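Local coordinates for LPP20 lipofamily protein (Helicobacter pylori R046Wa, PDB 4KZS) that is a secreted protein of unknown function, possibly connected with the outer membrane and the Tol-Pal system, at residues S137-G141 with I170-F176; K177-I182 with V203-E209. All coordinates share one frame; numbering follows the deposited sequence.

The two contacts follow one another along the chain. Interaction 1 joins the first turns of helix 135-157 to the last residues of helix 165-172 and the residues that follow, in the helical middle of the protein; interaction 2 pairs strand 179-182 with strand 205-207 in the C-terminal part. Their centres lie about 13 Å apart, and Ser137 of the first packs near Lys177 of the second. Both are partly buried, but interaction 2 lies farther from the centre of the chain and covers more surface. Interaction 1 rests on an aromatic ring, a methionine and one serine-to-carbonyl hydrogen bond of doubtful length, whereas interaction 2 combines main-chain strand bonds, an aliphatic side that is buried in part and an exposed ion pair.

Interaction 1: residues S137-G141 with I170-F176; sequences SKSMG and IYYQNAF
The ring of Tyr171 is the flat group that meets helix 135-157. Ser137 O sits at its edge, near the ring plane and 4.0 Å from CE2, while Met140 CB and Gly141 N approach obliquely. The backbone N of Phe176 lies over one face, 4.0 Å above the plane and offset toward the rim. Tyr171 CG stands anti to the backbone N (chi1 174°), which carries the ring across to the other helix until OH comes within 3.5 Å of Gly141 CA. The same hydroxyl lies in plane at the edge of the Phe176 ring.

Segments 137-141 and 170-176 pass each other in opposite senses, with Ser137 nearest Ala175 and Met140 nearest Tyr171; the helices here probably belong to the three-helix bundle of this protein. Beside the ring, the Met140 chain bends at chi3. Its SD rests 3.7 Å from Ala175 CB, and its methyl CE looks toward Ile170 CG2. Ser137 OG donates to Ala175 O, though the modelled distance is too short to be trusted at this resolution. After Tyr171 the chain turns back on itself: Ala175 N and Phe176 N both bond Tyr171 O. Asn174 ND2 gives a further bond to Ile170 O, 3.0 Å long and on a lone pair in the carbonyl plane. Val132 touches both Ser137 and Asn174 from a neighbouring loop.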
loop_
_atom_site.group_PDB
_atom_site.type_symbol
_atom_site.label_atom_id
_atom_site.label_comp_id
_atom_site.label_asym_id
_atom_site.label_seq_id
_atom_site.Cartn_x
_atom_site.Cartn_y
_atom_site.Cartn_z
ATOM N N SER A 137 0.156 8.612 -3.923
ATOM C CA SER A 137 -0.276 7.669 -4.938
ATOM C C SER A 137 -0.066 6.223 -4.437
ATOM O O SER A 137 -0.985 5.412 -4.442
ATOM C CB SER A 137 0.538 7.958 -6.193
ATOM O OG SER A 137 0.340 7.001 -7.200
ATOM N N LYS A 138 1.150 5.903 -3.996
ATOM C CA LYS A 138 1.443 4.621 -3.364
ATOM C C LYS A 138 0.384 4.290 -2.305
ATOM O O LYS A 138 -0.060 3.158 -2.190
ATOM C CB LYS A 138 2.812 4.674 -2.700
ATOM C CG LYS A 138 3.212 3.387 -1.974
ATOM C CD LYS A 138 3.334 2.209 -2.942
ATOM C CE LYS A 138 3.968 0.965 -2.332
ATOM N NZ LYS A 138 4.661 0.245 -3.448
ATOM N N SER A 139 -0.026 5.290 -1.541
ATOM C CA SER A 139 -1.000 5.049 -0.514
ATOM C C SER A 139 -2.301 4.668 -1.173
ATOM O O SER A 139 -2.850 3.629 -0.835
ATOM C CB SER A 139 -1.114 6.227 0.480
ATOM O OG SER A 139 0.059 6.309 1.318
ATOM N N MET A 140 -2.773 5.444 -2.151
ATOM C CA MET A 140 -4.018 5.046 -2.831
ATOM C C MET A 140 -3.930 3.631 -3.389
ATOM O O MET A 140 -4.918 2.837 -3.313
ATOM C CB MET A 140 -4.391 5.988 -3.937
ATOM C CG MET A 140 -4.610 7.390 -3.432
ATOM S SD MET A 140 -5.077 8.605 -4.693
ATOM C CE MET A 140 -6.599 7.936 -5.308
ATOM N N GLY A 141 -2.765 3.301 -3.946
ATOM C CA GLY A 141 -2.555 1.946 -4.476
ATOM C C GLY A 141 -2.741 0.890 -3.397
ATOM O O GLY A 141 -3.491 -0.092 -3.570
ATOM N N ILE A 170 -10.805 7.068 -10.420
ATOM C CA ILE A 170 -10.048 8.196 -9.857
ATOM C C ILE A 170 -8.558 7.909 -9.682
ATOM O O ILE A 170 -7.740 8.821 -9.698
ATOM C CB ILE A 170 -10.648 8.568 -8.512
ATOM C CG1 ILE A 170 -12.063 9.084 -8.724
ATOM C CG2 ILE A 170 -9.773 9.567 -7.774
ATOM C CD1 ILE A 170 -12.891 9.008 -7.459
ATOM N N TYR A 171 -8.221 6.635 -9.487
ATOM C CA TYR A 171 -6.833 6.182 -9.261
ATOM C C TYR A 171 -6.057 6.088 -10.580
ATOM O O TYR A 171 -4.982 6.652 -10.712
ATOM C CB TYR A 171 -6.828 4.809 -8.563
ATOM C CG TYR A 171 -5.462 4.179 -8.401
ATOM C CD1 TYR A 171 -5.154 2.953 -8.975
ATOM C CD2 TYR A 171 -4.485 4.806 -7.668
ATOM C CE1 TYR A 171 -3.901 2.363 -8.803
ATOM C CE2 TYR A 171 -3.250 4.230 -7.463
ATOM C CZ TYR A 171 -2.952 3.005 -8.049
ATOM O OH TYR A 171 -1.688 2.447 -7.851
ATOM N N TYR A 172 -6.611 5.377 -11.555
ATOM C CA TYR A 172 -5.984 5.284 -12.867
ATOM C C TYR A 172 -5.915 6.614 -13.576
ATOM O O TYR A 172 -4.942 6.864 -14.299
ATOM C CB TYR A 172 -6.586 4.178 -13.731
ATOM C CG TYR A 172 -6.150 2.835 -13.230
ATOM C CD1 TYR A 172 -7.062 1.848 -12.956
ATOM C CD2 TYR A 172 -4.805 2.571 -12.959
ATOM C CE1 TYR A 172 -6.672 0.593 -12.463
ATOM C CE2 TYR A 172 -4.392 1.332 -12.457
ATOM C CZ TYR A 172 -5.337 0.353 -12.209
ATOM O OH TYR A 172 -4.974 -0.855 -11.697
ATOM N N GLN A 173 -6.853 7.514 -13.297
ATOM C CA GLN A 173 -6.797 8.786 -13.988
ATOM C C GLN A 173 -6.051 9.908 -13.317
ATOM O O GLN A 173 -5.919 10.963 -13.895
ATOM C CB GLN A 173 -8.155 9.246 -14.490
ATOM C CG GLN A 173 -9.119 9.639 -13.417
ATOM C CD GLN A 173 -10.273 10.421 -13.990
ATOM O OE1 GLN A 173 -10.195 11.634 -14.134
ATOM N NE2 GLN A 173 -11.344 9.726 -14.338
ATOM N N ASN A 174 -5.524 9.687 -12.132
ATOM C CA ASN A 174 -4.825 10.765 -11.444
ATOM C C ASN A 174 -3.637 10.236 -10.712
ATOM O O ASN A 174 -2.673 10.970 -10.481
ATOM C CB ASN A 174 -5.737 11.454 -10.416
ATOM C CG ASN A 174 -6.930 12.130 -11.055
ATOM O OD1 ASN A 174 -6.773 13.059 -11.849
ATOM N ND2 ASN A 174 -8.131 11.667 -10.721
ATOM N N ALA A 175 -3.703 8.973 -10.308
ATOM C CA ALA A 175 -2.769 8.507 -9.296
ATOM C C ALA A 175 -1.840 7.416 -9.754
ATOM O O ALA A 175 -0.717 7.389 -9.298
ATOM C CB ALA A 175 -3.505 8.074 -8.037
ATOM N N PHE A 176 -2.274 6.509 -10.628
ATOM C CA PHE A 176 -1.341 5.490 -11.134
ATOM C C PHE A 176 -0.311 6.187 -11.994
ATOM O O PHE A 176 -0.607 6.725 -13.048
ATOM C CB PHE A 176 -2.028 4.373 -11.884
ATOM C CG PHE A 176 -1.124 3.224 -12.198
ATOM C CD1 PHE A 176 -0.649 2.407 -11.191
ATOM C CD2 PHE A 176 -0.771 2.927 -13.527
ATOM C CE1 PHE A 176 0.188 1.322 -11.479
ATOM C CE2 PHE A 176 0.059 1.847 -13.831
ATOM C CZ PHE A 176 0.554 1.037 -12.802
#

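Interaction 2: residues K177-I182 with V203-E209; sequences KPKVQI and VLTPSDE
Strands 179-182 and 205-207 run in the same general direction but are strongly splayed, their axes making 59° and passing 4.2 Å apart. Thr205 N donates to Pro178 O, just beyond the cis peptide bond that precedes the proline, and farther along Ser207 N donates to Val180 O over 3.1 Å. A weak bond from Val180 N to Thr205 O lies between them, and CA-H...O contacts such as Lys179 CA to Thr205 O accompany them. This is a loosely bonded parallel pair in a beta-alpha-beta unit, with helix 190-200 as the connection; strand 214-215 flanks 179-182 on its other edge.

On the side of Lys179 and Thr205, the two side chains lie alongside each other, with Lys179 CG 3.8 Å from Thr205 CG2. Lys179 CB also meets Ser207 CB. Bends at chi2 and chi4 (chi4 -90°) swing the lysine's ammonium to Glu209, and NZ forms a salt bridge with OE1 at 2.9 Å. Val180 and Leu204 cross at about a right angle and both touch Ile215, although their mutual spacing is modelled too tightly to be reliable. The Ile182 side chain lies beside Pro206, pointing the same way, with Ile182 CD1 3.9 Å from Pro206 CG, where Tyr200 and Ile197 of helix 190-200 come in. The side chains are thus aliphatic where Ile215 and helix 190-200 meet them, while the exposed Lys179-Glu209 pair, open to competing water, probably adds only modestly to the stability of the pairing.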
loop_
_atom_site.group_PDB
_atom_site.type_symbol
_atom_site.label_atom_id
_atom_site.label_comp_id
_atom_site.label_asym_id
_atom_site.label_seq_id
_atom_site.Cartn_x
_atom_site.Cartn_y
_atom_site.Cartn_z
ATOM N N LYS A 177 0.894 6.192 -11.456
ATOM C CA LYS A 177 2.025 7.004 -11.908
ATOM C C LYS A 177 2.402 8.183 -10.975
ATOM O O LYS A 177 3.191 8.026 -10.035
ATOM C CB LYS A 177 1.949 7.307 -13.390
ATOM C CG LYS A 177 2.235 5.974 -14.103
ATOM C CD LYS A 177 3.394 5.200 -13.436
ATOM C CE LYS A 177 3.142 3.711 -13.448
ATOM N NZ LYS A 177 4.305 2.873 -12.986
ATOM N N PRO A 178 1.849 9.359 -11.210
ATOM C CA PRO A 178 0.994 9.729 -12.288
ATOM C C PRO A 178 1.692 10.815 -13.104
ATOM O O PRO A 178 2.928 10.791 -13.273
ATOM C CB PRO A 178 -0.162 10.350 -11.537
ATOM C CG PRO A 178 0.524 11.076 -10.399
ATOM C CD PRO A 178 1.808 10.353 -10.120
ATOM N N LYS A 179 0.896 11.783 -13.552
ATOM C CA LYS A 179 1.385 12.852 -14.385
ATOM C C LYS A 179 1.961 13.936 -13.492
ATOM O O LYS A 179 1.253 14.489 -12.648
ATOM C CB LYS A 179 0.235 13.400 -15.243
ATOM C CG LYS A 179 -0.194 12.552 -16.466
ATOM C CD LYS A 179 -1.710 12.573 -16.606
ATOM C CE LYS A 179 -2.216 11.949 -17.881
ATOM N NZ LYS A 179 -2.296 12.989 -18.931
ATOM N N VAL A 180 3.257 14.190 -13.635
ATOM C CA VAL A 180 3.856 15.397 -13.098
ATOM C C VAL A 180 4.801 16.053 -14.097
ATOM O O VAL A 180 5.613 15.367 -14.735
ATOM C CB VAL A 180 4.566 15.127 -11.775
ATOM C CG1 VAL A 180 3.627 14.343 -10.877
ATOM C CG2 VAL A 180 5.891 14.385 -11.968
ATOM N N GLN A 181 4.674 17.375 -14.234
ATOM C CA GLN A 181 5.564 18.190 -15.082
ATOM C C GLN A 181 7.019 18.086 -14.654
ATOM O O GLN A 181 7.313 18.107 -13.472
ATOM C CB GLN A 181 5.126 19.653 -15.063
ATOM C CG GLN A 181 5.767 20.529 -16.128
ATOM C CD GLN A 181 4.944 21.774 -16.397
ATOM O OE1 GLN A 181 4.589 22.510 -15.470
ATOM N NE2 GLN A 181 4.633 22.017 -17.668
ATOM N N ILE A 182 7.923 17.960 -15.616
ATOM C CA ILE A 182 9.337 17.831 -15.311
ATOM C C ILE A 182 10.126 18.902 -16.061
ATOM O O ILE A 182 10.304 18.823 -17.275
ATOM C CB ILE A 182 9.868 16.418 -15.617
ATOM C CG1 ILE A 182 9.215 15.396 -14.682
ATOM C CG2 ILE A 182 11.386 16.370 -15.494
ATOM C CD1 ILE A 182 9.665 13.962 -14.910
ATOM N N VAL A 203 8.201 5.566 -12.490
ATOM C CA VAL A 203 7.521 5.973 -11.292
ATOM C C VAL A 203 6.613 7.148 -11.631
ATOM O O VAL A 203 5.667 7.414 -10.928
ATOM C CB VAL A 203 8.575 6.413 -10.252
ATOM C CG1 VAL A 203 8.113 7.597 -9.391
ATOM C CG2 VAL A 203 9.050 5.220 -9.431
ATOM N N LEU A 204 6.897 7.845 -12.723
ATOM C CA LEU A 204 6.164 9.085 -13.054
ATOM C C LEU A 204 5.737 9.136 -14.535
ATOM O O LEU A 204 6.264 8.393 -15.338
ATOM C CB LEU A 204 7.100 10.269 -12.789
ATOM C CG LEU A 204 6.493 11.347 -11.945
ATOM C CD1 LEU A 204 5.244 10.717 -11.329
ATOM C CD2 LEU A 204 7.558 11.760 -10.921
ATOM N N THR A 205 4.847 10.046 -14.887
ATOM C CA THR A 205 4.466 10.252 -16.260
ATOM C C THR A 205 4.704 11.708 -16.648
ATOM O O THR A 205 3.796 12.571 -16.478
ATOM C CB THR A 205 2.984 9.907 -16.471
ATOM O OG1 THR A 205 2.824 8.489 -16.386
ATOM C CG2 THR A 205 2.539 10.323 -17.816
ATOM N N PRO A 206 5.888 11.989 -17.235
ATOM C CA PRO A 206 6.228 13.403 -17.510
ATOM C C PRO A 206 5.098 14.096 -18.213
ATOM O O PRO A 206 4.612 13.618 -19.228
ATOM C CB PRO A 206 7.460 13.299 -18.376
ATOM C CG PRO A 206 8.094 12.010 -17.926
ATOM C CD PRO A 206 6.923 11.073 -17.757
ATOM N N SER A 207 4.600 15.179 -17.642
ATOM C CA SER A 207 3.476 15.844 -18.299
ATOM C C SER A 207 3.747 17.305 -18.469
ATOM O O SER A 207 4.762 17.798 -17.975
ATOM C CB SER A 207 2.163 15.623 -17.582
ATOM O OG SER A 207 1.108 16.083 -18.402
ATOM N N ASP A 208 2.870 17.970 -19.224
ATOM C CA ASP A 208 3.063 19.365 -19.630
ATOM C C ASP A 208 1.808 20.145 -19.300
ATOM O O ASP A 208 1.843 21.370 -19.194
ATOM C CB ASP A 208 3.402 19.488 -21.128
ATOM C CG ASP A 208 4.918 19.443 -21.415
ATOM O OD1 ASP A 208 5.292 18.999 -22.519
ATOM O OD2 ASP A 208 5.735 19.840 -20.552
ATOM N N GLU A 209 0.696 19.432 -19.126
ATOM C CA GLU A 209 -0.509 20.020 -18.541
ATOM C C GLU A 209 -0.142 20.631 -17.190
ATOM O O GLU A 209 0.758 20.146 -16.506
ATOM C CB GLU A 209 -1.582 18.957 -18.339
ATOM C CG GLU A 209 -1.652 17.914 -19.446
ATOM C CD GLU A 209 -2.624 16.788 -19.135
ATOM O OE1 GLU A 209 -2.567 15.740 -19.806
ATOM O OE2 GLU A 209 -3.455 16.941 -18.222
#